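Local structure of putative glycosyl hydrolase (Bacteroides thetaiotaomicron VPI-5482, 3K11) at the interface of chains A and B. The protein is a putative glycosyl hydrolase of family 88 that probably cleaves glycosidic bonds in sugars. Sequence-based numbering; all coordinates share one arbitrary frame. Chains: chain A/B, Putative glycosyl hydrolase.

Contact 1: the interface of chains A and B. Residues chain A 195, 253, 255-256; chain B 346, 348-349, 428.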
ATOM      1  N   GLN A 195      16.857   9.045  22.938  1.00 25.11           N
ATOM      2  CA  GLN A 195      17.584   7.921  23.462  1.00 22.73           C
ATOM      3  C   GLN A 195      19.071   8.231  23.257  1.00 22.43           C
ATOM      4  O   GLN A 195      19.434   9.099  22.447  1.00 23.68           O
ATOM      5  CB  GLN A 195      17.262   6.638  22.708  1.00 24.32           C
ATOM      6  CG  GLN A 195      15.785   6.186  22.770  1.00 22.95           C
ATOM      7  CD  GLN A 195      15.332   5.646  24.130  1.00 23.76           C
ATOM      8  OE1 GLN A 195      16.163   5.354  25.016  1.00 24.42           O
ATOM      9  NE2 GLN A 195      13.990   5.510  24.307  1.00 24.44           N
ATOM     10  N   VAL A 253      18.338   4.288  16.534  1.00 21.47           N
ATOM     11  CA  VAL A 253      18.914   4.230  17.879  1.00 24.12           C
ATOM     12  C   VAL A 253      19.959   3.127  17.921  1.00 25.91           C
ATOM     13  O   VAL A 253      19.679   1.955  17.667  1.00 23.61           O
ATOM     14  CB  VAL A 253      17.825   3.980  18.961  1.00 22.64           C
ATOM     15  CG1 VAL A 253      18.466   3.839  20.362  1.00 20.12           C
ATOM     16  CG2 VAL A 253      16.803   5.180  18.924  1.00 22.23           C
ATOM     17  N   SER A 255      21.541   1.357  20.128  1.00 22.75           N
ATOM     18  CA  SER A 255      21.381   0.154  20.949  1.00 24.92           C
ATOM     19  C   SER A 255      20.308  -0.812  20.490  1.00 24.79           C
ATOM     20  O   SER A 255      20.302  -1.993  20.904  1.00 25.49           O
ATOM     21  CB  SER A 255      21.080   0.507  22.386  1.00 25.93           C
ATOM     22  OG  SER A 255      19.781   1.060  22.566  1.00 24.01           O
ATOM     23  N   SER A 256      19.380  -0.336  19.684  1.00 25.93           N
ATOM     24  CA  SER A 256      18.241  -1.170  19.304  1.00 23.97           C
ATOM     25  C   SER A 256      18.627  -2.295  18.345  1.00 26.18           C
ATOM     26  O   SER A 256      19.368  -2.086  17.397  1.00 27.70           O
ATOM     27  CB  SER A 256      17.090  -0.348  18.707  1.00 24.83           C
ATOM     28  OG  SER A 256      16.456   0.473  19.679  1.00 24.10           O
TER
ATOM     29  N   ASP B 346      13.529  -5.783  21.124  1.00 25.62           N
ATOM     30  CA  ASP B 346      13.985  -4.552  21.706  1.00 23.44           C
ATOM     31  C   ASP B 346      12.894  -3.672  22.279  1.00 23.19           C
ATOM     32  O   ASP B 346      11.876  -3.386  21.633  1.00 22.54           O
ATOM     33  CB  ASP B 346      14.725  -3.787  20.611  1.00 24.73           C
ATOM     34  CG  ASP B 346      15.497  -2.629  21.129  1.00 29.11           C
ATOM     35  OD1 ASP B 346      16.605  -2.829  21.728  1.00 26.76           O
ATOM     36  OD2 ASP B 346      14.992  -1.511  20.913  1.00 23.95           O
ATOM     37  N   ILE B 348      13.065  -0.365  23.185  1.00 23.22           N
ATOM     38  CA  ILE B 348      12.987   0.991  22.647  1.00 23.35           C
ATOM     39  C   ILE B 348      12.182   0.936  21.335  1.00 24.03           C
ATOM     40  O   ILE B 348      11.270   1.770  21.058  1.00 23.51           O
ATOM     41  CB  ILE B 348      14.389   1.603  22.387  1.00 22.73           C
ATOM     42  CG1 ILE B 348      15.119   1.913  23.703  1.00 22.91           C
ATOM     43  CG2 ILE B 348      14.240   2.880  21.564  1.00 23.40           C
ATOM     44  CD1 ILE B 348      16.638   2.237  23.570  1.00 21.63           C
ATOM     45  N   ALA B 349      12.472  -0.065  20.522  1.00 24.15           N
ATOM     46  CA  ALA B 349      11.811  -0.192  19.231  1.00 21.22           C
ATOM     47  C   ALA B 349      10.340  -0.585  19.309  1.00 22.78           C
ATOM     48  O   ALA B 349       9.529  -0.075  18.546  1.00 24.83           O
ATOM     49  CB  ALA B 349      12.575  -1.181  18.305  1.00 21.84           C
ATOM     50  N   TYR B 428      10.359   4.349  25.463  1.00 23.76           N
ATOM     51  CA  TYR B 428      10.664   3.347  26.482  1.00 23.32           C
ATOM     52  C   TYR B 428      12.058   3.514  27.039  1.00 22.41           C
ATOM     53  O   TYR B 428      13.024   3.552  26.276  1.00 22.28           O
ATOM     54  CB  TYR B 428      10.429   1.923  25.944  1.00 24.12           C
ATOM     55  CG  TYR B 428       9.038   1.436  26.265  1.00 24.77           C
ATOM     56  CD1 TYR B 428       7.913   2.114  25.800  1.00 22.84           C
ATOM     57  CD2 TYR B 428       8.828   0.334  27.076  1.00 23.41           C
ATOM     58  CE1 TYR B 428       6.630   1.705  26.149  1.00 22.04           C
ATOM     59  CE2 TYR B 428       7.556  -0.086  27.416  1.00 25.10           C
ATOM     60  CZ  TYR B 428       6.431   0.624  26.964  1.00 22.66           C
ATOM     61  OH  TYR B 428       5.131   0.213  27.293  1.00 23.07           O
TER
HETATM   62  O   HOH W   1      17.990  -1.040  23.169  1.00 26.59           O
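The N-terminal cap of helix 347-362 in chain B meets the loop after strand 251-253 of chain A, two surface elements of a family 88 glycosyl hydrolase. B:Asp346 is the capping residue: its carboxylate OD2 accepts the backbone N of B:Ala349 at 2.9 Å, the usual N-cap bond to the first helical turn. The same oxygen also takes the hydroxyl OG of A:Ser256 at 2.8 Å, which arrives from above the carboxylate plane, 43° out of it, whereas the amide arrives on the anti side, near that plane. With two donors on OD2 and a water on OD1, the carboxylate should have little freedom to turn; that water lies 2.7 Å from B:Asp346 OD1 and leads to A:Ser255 OG. Beside the cap, B:Ile348 points its CD1 methyl among A:Gln195, A:Ser255 and A:Val253, lying 3.7 Å from the amide carbon CD of A:Gln195 and 4.0 Å from CG1 of A:Val253. The A:Gln195 chain bends at chi2 (-71°), and its amide lies against the isoleucine while NE2 reaches past it. NE2 donates to the carbonyl O of B:Tyr428 at 2.9 Å, again from above the acceptor's plane and in a moderately bent hydrogen bond (148° at H).

Contact 2: the interface of chains A and B. Residues chain A 380-381, 383, 386; chain B 24, 424-425, 427.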
HETATM    1  N   MSE A 380      10.883  12.468  17.280  1.00 24.62           N
HETATM    2  CA  MSE A 380      11.012  11.059  16.877  1.00 25.53           C
HETATM    3  C   MSE A 380      10.111  10.158  17.671  1.00 24.62           C
HETATM    4  O   MSE A 380      10.063  10.236  18.896  1.00 23.57           O
HETATM    5  CB  MSE A 380      12.458  10.608  17.093  1.00 27.53           C
HETATM    6  CG  MSE A 380      12.753   9.178  16.579  1.00 24.57           C
HETATM    7 SE   MSE A 380      14.559   8.672  16.869  0.75 21.59          SE
HETATM    8  CE  MSE A 380      15.338  10.098  15.689  1.00 21.36           C
ATOM      9  N   ALA A 381       9.406   9.274  16.993  1.00 22.93           N
ATOM     10  CA  ALA A 381       8.564   8.302  17.663  1.00 23.61           C
ATOM     11  C   ALA A 381       8.883   6.890  17.122  1.00 24.60           C
ATOM     12  O   ALA A 381       9.471   6.730  16.013  1.00 22.97           O
ATOM     13  CB  ALA A 381       7.054   8.617  17.424  1.00 23.09           C
ATOM     14  N   ASP A 383       6.043   4.778  17.066  1.00 23.83           N
ATOM     15  CA  ASP A 383       4.665   4.319  16.793  1.00 22.97           C
ATOM     16  C   ASP A 383       4.103   5.222  15.706  1.00 24.57           C
ATOM     17  O   ASP A 383       4.543   6.364  15.565  1.00 22.42           O
ATOM     18  CB  ASP A 383       3.779   4.324  18.052  1.00 24.39           C
ATOM     19  CG  ASP A 383       3.386   5.718  18.498  1.00 23.77           C
ATOM     20  OD1 ASP A 383       2.514   6.331  17.821  1.00 22.14           O
ATOM     21  OD2 ASP A 383       3.895   6.167  19.560  1.00 24.95           O
ATOM     22  N   PHE A 386       1.721   8.894  16.478  1.00 21.73           N
ATOM     23  CA  PHE A 386       2.437  10.152  16.642  1.00 21.84           C
ATOM     24  C   PHE A 386       2.575  10.862  15.292  1.00 22.92           C
ATOM     25  O   PHE A 386       2.213  12.038  15.141  1.00 23.16           O
ATOM     26  CB  PHE A 386       3.804   9.876  17.268  1.00 24.15           C
ATOM     27  CG  PHE A 386       4.725  11.074  17.290  1.00 23.02           C
ATOM     28  CD1 PHE A 386       4.628  12.008  18.291  1.00 24.79           C
ATOM     29  CD2 PHE A 386       5.655  11.272  16.290  1.00 22.38           C
ATOM     30  CE1 PHE A 386       5.453  13.082  18.319  1.00 24.88           C
ATOM     31  CE2 PHE A 386       6.526  12.346  16.359  1.00 24.15           C
ATOM     32  CZ  PHE A 386       6.383  13.253  17.356  1.00 24.67           C
TER
ATOM     33  N   TYR B  24      -3.827   8.267  23.575  1.00 24.43           N
ATOM     34  CA  TYR B  24      -2.410   8.187  23.238  1.00 23.65           C
ATOM     35  C   TYR B  24      -1.619   8.600  24.476  1.00 23.34           C
ATOM     36  O   TYR B  24      -2.097   9.351  25.291  1.00 25.23           O
ATOM     37  CB  TYR B  24      -2.053   9.152  22.080  1.00 22.81           C
ATOM     38  CG  TYR B  24      -0.602   9.015  21.648  1.00 21.46           C
ATOM     39  CD1 TYR B  24      -0.215   8.037  20.726  1.00 21.43           C
ATOM     40  CD2 TYR B  24       0.396   9.790  22.229  1.00 23.00           C
ATOM     41  CE1 TYR B  24       1.118   7.868  20.412  1.00 22.81           C
ATOM     42  CE2 TYR B  24       1.741   9.637  21.877  1.00 23.64           C
ATOM     43  CZ  TYR B  24       2.090   8.654  20.995  1.00 25.96           C
ATOM     44  OH  TYR B  24       3.394   8.471  20.659  1.00 23.27           O
ATOM     45  N   SER B 424       6.498  14.627  22.945  1.00 24.19           N
ATOM     46  CA  SER B 424       5.129  14.288  22.601  1.00 25.29           C
ATOM     47  C   SER B 424       4.961  12.871  22.093  1.00 23.54           C
ATOM     48  O   SER B 424       3.872  12.521  21.625  1.00 22.61           O
ATOM     49  CB  SER B 424       4.553  15.273  21.551  1.00 28.60           C
ATOM     50  OG  SER B 424       4.585  16.615  21.998  1.00 28.21           O
ATOM     51  N   ALA B 425       6.022  12.064  22.167  1.00 22.72           N
ATOM     52  CA  ALA B 425       6.000  10.648  21.733  1.00 22.24           C
ATOM     53  C   ALA B 425       6.271   9.736  22.936  1.00 23.15           C
ATOM     54  O   ALA B 425       7.105  10.044  23.773  1.00 23.27           O
ATOM     55  CB  ALA B 425       7.096  10.398  20.651  1.00 21.14           C
ATOM     56  N   GLN B 427       8.182   7.049  24.701  1.00 22.76           N
ATOM     57  CA  GLN B 427       9.495   6.431  24.611  1.00 21.87           C
ATOM     58  C   GLN B 427       9.724   5.484  25.757  1.00 24.12           C
ATOM     59  O   GLN B 427       9.327   5.759  26.881  1.00 24.45           O
ATOM     60  CB  GLN B 427      10.594   7.491  24.558  1.00 23.14           C
ATOM     61  CG  GLN B 427      10.605   8.286  23.247  1.00 24.53           C
ATOM     62  CD  GLN B 427      11.181   7.506  22.057  1.00 24.29           C
ATOM     63  OE1 GLN B 427      11.885   6.517  22.246  1.00 24.48           O
ATOM     64  NE2 GLN B 427      10.971   8.013  20.828  1.00 25.60           N
TER
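B:Ser424 has a left-handed backbone (phi 76°, psi 8°) just before the extended strand 425-427, and this turn presents its carbonyl O to A:Phe386 of helix 384-388, another surface helix of the family 88 hydrolase fold. That O lies 3.5 Å from the ring carbon CD1 of A:Phe386, a contact rather than a hydrogen bond. The next residue, B:Ala425, sets its CB methyl over one face of the phenylalanine ring, displaced toward the rim, at 3.8 Å from CD1. The same methyl also meets CB of A:Ala381 at 3.7 Å, so it rests in the angle between that residue and the ring. Farther along the strand, B:Gln427 turns its NE2 to the carbonyl O of selenomethionine A:Met380, a weak hydrogen bond at 3.1 Å. The firm polar link is the phenol OH of B:Tyr24, which donates to the syn lone pair of A:Asp383 OD2 at 2.6 Å. The carboxylate meets the tyrosine at the ring's edge, its carbon CG in the ring plane, with the two planes 53° apart. Its other oxygen, OD1, accepts the backbone N of A:Phe386 at 3.0 Å, so the start of the helix positions the carboxylate that receives the tyrosine.

Contact 3: the interface of chains A and B. Residues chain A 320-321; chain B 314, 320.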
ATOM      1  N   ASN A 320      -0.430   5.467   2.564  1.00 23.12           N
ATOM      2  CA  ASN A 320      -1.302   6.321   1.753  1.00 23.52           C
ATOM      3  C   ASN A 320      -2.578   6.783   2.470  1.00 24.35           C
ATOM      4  O   ASN A 320      -3.374   7.518   1.894  1.00 24.59           O
ATOM      5  CB  ASN A 320      -1.552   5.736   0.352  1.00 23.06           C
ATOM      6  CG  ASN A 320      -2.579   4.654   0.322  1.00 23.76           C
ATOM      7  OD1 ASN A 320      -3.127   4.287   1.352  1.00 25.11           O
ATOM      8  ND2 ASN A 320      -2.922   4.188  -0.894  1.00 23.04           N
ATOM      9  N   ASP A 321      -2.736   6.364   3.726  1.00 24.00           N
ATOM     10  CA  ASP A 321      -3.816   6.797   4.592  1.00 23.85           C
ATOM     11  C   ASP A 321      -3.373   7.872   5.557  1.00 23.54           C
ATOM     12  O   ASP A 321      -4.146   8.275   6.442  1.00 23.47           O
ATOM     13  CB  ASP A 321      -4.487   5.612   5.314  1.00 24.04           C
ATOM     14  CG  ASP A 321      -3.548   4.822   6.215  1.00 28.14           C
ATOM     15  OD1 ASP A 321      -2.314   5.015   6.097  1.00 25.88           O
ATOM     16  OD2 ASP A 321      -4.062   3.984   7.030  1.00 27.29           O
TER
ATOM     17  N   HIS B 314      -5.084  -4.030  10.449  1.00 24.16           N
ATOM     18  CA  HIS B 314      -6.114  -4.269   9.460  1.00 23.62           C
ATOM     19  C   HIS B 314      -6.426  -5.775   9.293  1.00 23.69           C
ATOM     20  O   HIS B 314      -5.507  -6.627   9.300  1.00 24.02           O
ATOM     21  CB  HIS B 314      -5.691  -3.696   8.120  1.00 23.73           C
ATOM     22  CG  HIS B 314      -5.560  -2.211   8.093  1.00 22.41           C
ATOM     23  ND1 HIS B 314      -6.624  -1.373   7.808  1.00 21.57           N
ATOM     24  CD2 HIS B 314      -4.484  -1.406   8.300  1.00 23.41           C
ATOM     25  CE1 HIS B 314      -6.198  -0.115   7.841  1.00 24.91           C
ATOM     26  NE2 HIS B 314      -4.912  -0.102   8.148  1.00 24.59           N
ATOM     27  N   ASN B 320      -4.598  -1.733   3.536  1.00 23.12           N
ATOM     28  CA  ASN B 320      -4.936  -0.651   4.465  1.00 23.52           C
ATOM     29  C   ASN B 320      -6.352  -0.086   4.289  1.00 24.35           C
ATOM     30  O   ASN B 320      -6.753   0.811   5.025  1.00 24.59           O
ATOM     31  CB  ASN B 320      -3.840   0.428   4.529  1.00 23.06           C
ATOM     32  CG  ASN B 320      -3.872   1.391   3.390  1.00 23.76           C
ATOM     33  OD1 ASN B 320      -4.702   1.276   2.499  1.00 25.11           O
ATOM     34  ND2 ASN B 320      -3.010   2.424   3.455  1.00 23.04           N
TER
HETATM   35  O   HOH W   2      -3.041   1.828   8.180  1.00 19.96           O
HETATM   36  O   HOH W   3      -1.004   2.491   5.546  1.00 25.48           O
HETATM   37  O   HOH W   4      -6.600   3.114   6.771  1.00 27.61           O
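The carboxylate oxygen OD2 of A:Asp321 holds two waters, each of which carries the contact on to chain B. Water 2 lies 2.6 Å from OD2 and continues to the imidazole NE2 of B:His314 at 2.7 Å, sitting at the edge of the ring and in its plane. Water 4 is 2.7 Å from OD2 and reaches the backbone O of B:Asn320. The second carboxylate oxygen, A:Asp321 OD1, is joined through water 3 to B:Asn320 ND2, which is 2.9 Å from that water in a nearly straight arrangement. The same amide nitrogen donates directly to OD1 of A:Asn320 at 2.8 Å, with 173° at H. The acceptor lies in the donor's amide plane, but the donor stands above the acceptor's carbonyl plane, the two amides being turned 36° apart. In B:Asn320 the amide carbon CG sits between the backbone N and the carbonyl carbon (chi1 79°), which sends ND2 toward chain A, while its CA covers the centre of one face of the B:His314 ring. Were B:Asn320 replaced by an alanine, A:Asn320 OD1 and water 3 would probably lose their amide partner from chain B, and with it the direct bond between the asparagines. The site belongs to the loop between strands 313-314 and 324-325 in both chains, with B:His314 at the end of the first strand, so the same loop supplies both partners.

Contact 1 and contact 2 lie about 13 Å apart between C-alpha centres, and they are joined in chain B by strand 425-427, which serves contact 2 and is followed at once by the residue whose carbonyl serves contact 1. Contact 3 is more remote, about 19 Å from contact 2 and 26 Å from contact 1, and shares no element with either. Contacts 1 and 2 pair different surfaces of the two copies, whereas contact 3 brings the same loop together. Without an exact two-fold, the three deposited copies may form a closed ring, but the structure alone does not show whether this assembly is the biological one.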